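Local coordinates for oxidoreductase, Gfo/Idh/MocA family (Vibrio cholerae, PDB 1XEA), which probably acts as an NAD(P)-dependent oxidoreductase, binding its nucleotide cofactor in a Rossmann-fold domain, though its substrate is not established, at residues K16-I28 with L263-L276. Numbering follows the deposited sequence.
Sequences KAYLPVLAQWPDI and LASKGFDAMVQDWL
Ala17, Val21 and Trp25 pack against Leu263, Phe268, Val272 and Leu276, where the first helix of the NAD-binding Rossmann fold and the turn after it meet the short helix 262-265 and the start of helix 268-281, from far along the chain. Helix axes 16-22 and 268-276 cross at -66°, and the contact is largely apolar, with no hydrogen bond across it. At one end the methyl of Ala17 sits over a face of the Phe268 ring, 3.8 Å from CB to the ring centroid. The same phenyl ring turns its edge to a face of Tyr18 in a T-shaped pair with planes at 74°. Tyr18 CG lies opposite the carbonyl carbon; although the first bond of the side chain points away from helix 268-281, its ring comes back to Phe268 and to the selenomethionine methyl of Met271. Its hydroxyl is hydrogen-bonded to Asp93, and its ring stacks with His70. Leu263 CD1 lies against Val21 CG2 and CD2 against Ala17 CB, while Trp259 of a second subunit packs on both Leu263 and Ala17. Asp269 OD2 rests against Val21 CG1 and CG2. In the middle, Val272 sets both methyls beside Leu22 CD1, the nearer being CG1 at 3.6 Å. That methyl also lies over the five-membered ring of Trp25. Gln273 NE2 lies at the Trp25 edge by CH2, amide and indole nearly perpendicular. Beyond it, Leu276 CD1, whose side chain also touches Ile5 of strand 3-8, meets Ile28 CD1. Leu276 CD1 stands almost squarely above the six-membered ring of Trp25, 3.5 Å from its centroid and 7° off the normal.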
loop_
_atom_site.group_PDB
_atom_site.type_symbol
_atom_site.label_atom_id
_atom_site.label_comp_id
_atom_site.label_asym_id
_atom_site.label_seq_id
_atom_site.Cartn_x
_atom_site.Cartn_y
_atom_site.Cartn_z
ATOM N N LYS A 16 10.368 -12.849 -26.414
ATOM C CA LYS A 16 10.248 -12.018 -25.219
ATOM C C LYS A 16 11.086 -12.433 -24.008
ATOM O O LYS A 16 11.558 -11.577 -23.261
ATOM C CB LYS A 16 8.788 -11.928 -24.770
ATOM C CG LYS A 16 7.955 -10.868 -25.458
ATOM C CD LYS A 16 6.626 -10.684 -24.724
ATOM C CE LYS A 16 5.744 -9.593 -25.357
ATOM N NZ LYS A 16 4.454 -9.400 -24.599
ATOM N N ALA A 17 11.284 -13.729 -23.802
ATOM C CA ALA A 17 12.033 -14.165 -22.632
ATOM C C ALA A 17 13.237 -15.044 -22.909
ATOM O O ALA A 17 14.375 -14.681 -22.609
ATOM C CB ALA A 17 11.091 -14.884 -21.668
ATOM N N TYR A 18 12.979 -16.215 -23.474
ATOM C CA TYR A 18 14.044 -17.171 -23.749
ATOM C C TYR A 18 15.218 -16.630 -24.563
ATOM O O TYR A 18 16.345 -16.550 -24.066
ATOM C CB TYR A 18 13.448 -18.404 -24.417
ATOM C CG TYR A 18 12.518 -19.157 -23.505
ATOM C CD1 TYR A 18 11.158 -19.205 -23.759
ATOM C CD2 TYR A 18 13.006 -19.845 -22.393
ATOM C CE1 TYR A 18 10.302 -19.929 -22.937
ATOM C CE2 TYR A 18 12.159 -20.575 -21.560
ATOM C CZ TYR A 18 10.807 -20.615 -21.841
ATOM O OH TYR A 18 9.960 -21.368 -21.054
ATOM N N LEU A 19 14.955 -16.253 -25.805
ATOM C CA LEU A 19 16.008 -15.734 -26.662
ATOM C C LEU A 19 16.842 -14.656 -25.966
ATOM O O LEU A 19 18.070 -14.768 -25.889
ATOM C CB LEU A 19 15.410 -15.184 -27.954
ATOM C CG LEU A 19 16.179 -15.568 -29.213
ATOM C CD1 LEU A 19 15.547 -14.861 -30.395
ATOM C CD2 LEU A 19 17.643 -15.188 -29.087
ATOM N N PRO A 20 16.190 -13.606 -25.434
ATOM C CA PRO A 20 16.971 -12.567 -24.765
ATOM C C PRO A 20 17.806 -13.060 -23.584
ATOM O O PRO A 20 18.893 -12.542 -23.328
ATOM C CB PRO A 20 15.909 -11.539 -24.367
ATOM C CG PRO A 20 14.663 -12.336 -24.253
ATOM C CD PRO A 20 14.754 -13.271 -25.415
ATOM N N VAL A 21 17.316 -14.065 -22.869
ATOM C CA VAL A 21 18.060 -14.586 -21.731
ATOM C C VAL A 21 19.210 -15.455 -22.196
ATOM O O VAL A 21 20.299 -15.369 -21.661
ATOM C CB VAL A 21 17.161 -15.423 -20.802
ATOM C CG1 VAL A 21 18.006 -16.172 -19.787
ATOM C CG2 VAL A 21 16.176 -14.525 -20.104
ATOM N N LEU A 22 18.971 -16.290 -23.197
ATOM C CA LEU A 22 20.019 -17.160 -23.682
ATOM C C LEU A 22 21.111 -16.462 -24.453
ATOM O O LEU A 22 22.288 -16.734 -24.237
ATOM C CB LEU A 22 19.425 -18.247 -24.550
ATOM C CG LEU A 22 19.161 -19.545 -23.792
ATOM C CD1 LEU A 22 18.228 -19.319 -22.612
ATOM C CD2 LEU A 22 18.568 -20.532 -24.765
ATOM N N ALA A 23 20.721 -15.568 -25.358
ATOM C CA ALA A 23 21.680 -14.833 -26.188
ATOM C C ALA A 23 22.662 -14.037 -25.342
ATOM O O ALA A 23 23.645 -13.503 -25.845
ATOM C CB ALA A 23 20.939 -13.907 -27.131
ATOM N N GLN A 24 22.398 -13.987 -24.047
ATOM C CA GLN A 24 23.230 -13.248 -23.121
ATOM C C GLN A 24 23.957 -14.201 -22.170
ATOM O O GLN A 24 24.933 -13.822 -21.527
ATOM C CB GLN A 24 22.332 -12.264 -22.361
ATOM C CG GLN A 24 22.885 -11.726 -21.072
ATOM C CD GLN A 24 22.246 -12.369 -19.868
ATOM O OE1 GLN A 24 22.309 -13.585 -19.687
ATOM N NE2 GLN A 24 21.611 -11.554 -19.036
ATOM N N TRP A 25 23.484 -15.442 -22.087
ATOM C CA TRP A 25 24.092 -16.433 -21.199
ATOM C C TRP A 25 25.524 -16.748 -21.603
ATOM O O TRP A 25 25.836 -16.914 -22.778
ATOM C CB TRP A 25 23.265 -17.722 -21.187
ATOM C CG TRP A 25 22.783 -18.111 -19.823
ATOM C CD1 TRP A 25 21.629 -17.692 -19.197
ATOM C CD2 TRP A 25 23.440 -18.985 -18.900
ATOM N NE1 TRP A 25 21.536 -18.259 -17.945
ATOM C CE2 TRP A 25 22.633 -19.054 -17.736
ATOM C CE3 TRP A 25 24.635 -19.717 -18.938
ATOM C CZ2 TRP A 25 22.983 -19.828 -16.621
ATOM C CZ3 TRP A 25 24.989 -20.494 -17.826
ATOM C CH2 TRP A 25 24.162 -20.541 -16.681
ATOM N N PRO A 26 26.422 -16.821 -20.622
ATOM C CA PRO A 26 27.829 -17.119 -20.899
ATOM C C PRO A 26 28.125 -18.591 -21.187
ATOM O O PRO A 26 27.519 -19.485 -20.596
ATOM C CB PRO A 26 28.541 -16.610 -19.644
ATOM C CG PRO A 26 27.535 -16.844 -18.572
ATOM C CD PRO A 26 26.240 -16.383 -19.229
ATOM N N ASP A 27 29.062 -18.825 -22.103
ATOM C CA ASP A 27 29.474 -20.170 -22.495
ATOM C C ASP A 27 28.357 -20.982 -23.130
ATOM O O ASP A 27 28.158 -22.152 -22.791
ATOM C CB ASP A 27 30.019 -20.949 -21.297
ATOM C CG ASP A 27 31.253 -20.320 -20.701
ATOM O OD1 ASP A 27 31.114 -19.378 -19.883
ATOM O OD2 ASP A 27 32.363 -20.776 -21.054
ATOM N N ILE A 28 27.621 -20.367 -24.044
ATOM C CA ILE A 28 26.533 -21.062 -24.710
ATOM C C ILE A 28 26.419 -20.592 -26.141
ATOM O O ILE A 28 26.194 -19.409 -26.392
ATOM C CB ILE A 28 25.193 -20.802 -24.003
ATOM C CG1 ILE A 28 25.205 -21.482 -22.644
ATOM C CG2 ILE A 28 24.025 -21.328 -24.837
ATOM C CD1 ILE A 28 23.939 -21.261 -21.873
ATOM N N LEU A 263 13.202 -10.210 -16.529
ATOM C CA LEU A 263 13.022 -11.623 -16.831
ATOM C C LEU A 263 13.458 -12.488 -15.646
ATOM O O LEU A 263 12.801 -13.485 -15.324
ATOM C CB LEU A 263 13.788 -12.011 -18.107
ATOM C CG LEU A 263 13.154 -11.566 -19.446
ATOM C CD1 LEU A 263 14.003 -12.082 -20.611
ATOM C CD2 LEU A 263 11.715 -12.103 -19.565
ATOM N N ALA A 264 14.547 -12.092 -14.983
ATOM C CA ALA A 264 15.073 -12.830 -13.829
ATOM C C ALA A 264 14.069 -12.882 -12.699
ATOM O O ALA A 264 13.902 -13.918 -12.034
ATOM C CB ALA A 264 16.353 -12.191 -13.332
ATOM N N SER A 265 13.410 -11.754 -12.468
ATOM C CA SER A 265 12.420 -11.704 -11.404
ATOM C C SER A 265 11.288 -12.682 -11.740
ATOM O O SER A 265 10.669 -13.254 -10.840
ATOM C CB SER A 265 11.862 -10.298 -11.247
ATOM O OG SER A 265 10.801 -10.092 -12.137
ATOM N N LYS A 266 11.027 -12.879 -13.034
ATOM C CA LYS A 266 9.989 -13.812 -13.446
ATOM C C LYS A 266 10.517 -15.238 -13.481
ATOM O O LYS A 266 9.921 -16.126 -14.096
ATOM C CB LYS A 266 9.428 -13.441 -14.807
ATOM C CG LYS A 266 8.725 -12.106 -14.843
ATOM C CD LYS A 266 7.736 -12.044 -16.013
ATOM C CE LYS A 266 7.264 -10.626 -16.230
ATOM N NZ LYS A 266 6.725 -10.029 -14.996
ATOM N N GLY A 267 11.644 -15.437 -12.804
ATOM C CA GLY A 267 12.267 -16.746 -12.705
ATOM C C GLY A 267 12.845 -17.376 -13.961
ATOM O O GLY A 267 13.257 -18.534 -13.934
ATOM N N PHE A 268 12.896 -16.644 -15.065
ATOM C CA PHE A 268 13.439 -17.239 -16.267
ATOM C C PHE A 268 14.915 -17.564 -16.157
ATOM O O PHE A 268 15.311 -18.690 -16.442
ATOM C CB PHE A 268 13.151 -16.362 -17.482
ATOM C CG PHE A 268 11.707 -16.393 -17.914
ATOM C CD1 PHE A 268 10.732 -15.674 -17.217
ATOM C CD2 PHE A 268 11.314 -17.165 -18.997
ATOM C CE1 PHE A 268 9.383 -15.721 -17.601
ATOM C CE2 PHE A 268 9.973 -17.215 -19.380
ATOM C CZ PHE A 268 9.006 -16.489 -18.676
ATOM N N ASP A 269 15.731 -16.610 -15.729
ATOM C CA ASP A 269 17.163 -16.881 -15.593
ATOM C C ASP A 269 17.403 -18.088 -14.689
ATOM O O ASP A 269 18.229 -18.940 -14.996
ATOM C CB ASP A 269 17.901 -15.664 -15.015
ATOM C CG ASP A 269 17.864 -14.456 -15.946
ATOM O OD1 ASP A 269 18.581 -13.462 -15.683
ATOM O OD2 ASP A 269 17.111 -14.485 -16.946
ATOM N N ALA A 270 16.681 -18.155 -13.572
ATOM C CA ALA A 270 16.847 -19.259 -12.633
ATOM C C ALA A 270 16.474 -20.594 -13.257
ATOM O O ALA A 270 17.121 -21.608 -13.009
ATOM C CB ALA A 270 16.011 -19.009 -11.397
HETATM N N MSE A 271 15.418 -20.588 -14.057
HETATM C CA MSE A 271 14.965 -21.798 -14.711
HETATM C C MSE A 271 16.003 -22.241 -15.744
HETATM O O MSE A 271 16.442 -23.388 -15.734
HETATM C CB MSE A 271 13.618 -21.554 -15.386
HETATM C CG MSE A 271 13.046 -22.792 -16.043
HETATM SE SE MSE A 271 11.497 -22.430 -17.117
HETATM C CE MSE A 271 12.261 -21.074 -18.291
ATOM N N VAL A 272 16.408 -21.330 -16.623
ATOM C CA VAL A 272 17.392 -21.660 -17.647
ATOM C C VAL A 272 18.627 -22.293 -17.020
ATOM O O VAL A 272 19.218 -23.219 -17.574
ATOM C CB VAL A 272 17.781 -20.417 -18.451
ATOM C CG1 VAL A 272 18.900 -20.746 -19.418
ATOM C CG2 VAL A 272 16.568 -19.910 -19.204
ATOM N N GLN A 273 19.004 -21.792 -15.855
ATOM C CA GLN A 273 20.134 -22.320 -15.114
ATOM C C GLN A 273 19.902 -23.804 -14.809
ATOM O O GLN A 273 20.703 -24.649 -15.183
ATOM C CB GLN A 273 20.264 -21.560 -13.804
ATOM C CG GLN A 273 21.073 -22.293 -12.776
ATOM C CD GLN A 273 22.533 -21.982 -12.914
ATOM O OE1 GLN A 273 23.053 -21.109 -12.213
ATOM N NE2 GLN A 273 23.211 -22.672 -13.837
ATOM N N ASP A 274 18.803 -24.107 -14.117
ATOM C CA ASP A 274 18.456 -25.483 -13.754
ATOM C C ASP A 274 18.429 -26.329 -15.017
ATOM O O ASP A 274 18.974 -27.421 -15.038
ATOM C CB ASP A 274 17.085 -25.508 -13.054
ATOM C CG ASP A 274 16.791 -26.831 -12.340
ATOM O OD1 ASP A 274 17.693 -27.332 -11.628
ATOM O OD2 ASP A 274 15.649 -27.354 -12.460
ATOM N N TRP A 275 17.796 -25.810 -16.064
ATOM C CA TRP A 275 17.696 -26.502 -17.344
ATOM C C TRP A 275 19.057 -26.891 -17.879
ATOM O O TRP A 275 19.282 -28.042 -18.229
ATOM C CB TRP A 275 16.999 -25.603 -18.368
ATOM C CG TRP A 275 17.325 -25.898 -19.817
ATOM C CD1 TRP A 275 17.730 -24.990 -20.777
ATOM C CD2 TRP A 275 17.239 -27.164 -20.478
ATOM N NE1 TRP A 275 17.896 -25.620 -21.983
ATOM C CE2 TRP A 275 17.605 -26.952 -21.833
ATOM C CE3 TRP A 275 16.891 -28.462 -20.061
ATOM C CZ2 TRP A 275 17.627 -27.994 -22.776
ATOM C CZ3 TRP A 275 16.914 -29.499 -21.006
ATOM C CH2 TRP A 275 17.282 -29.253 -22.345
ATOM N N LEU A 276 19.960 -25.922 -17.963
ATOM C CA LEU A 276 21.288 -26.194 -18.490
ATOM C C LEU A 276 22.024 -27.249 -17.671
ATOM O O LEU A 276 22.662 -28.129 -18.245
ATOM C CB LEU A 276 22.106 -24.903 -18.556
ATOM C CG LEU A 276 21.576 -23.796 -19.479
ATOM C CD1 LEU A 276 22.460 -22.586 -19.315
ATOM C CD2 LEU A 276 21.533 -24.256 -20.938
#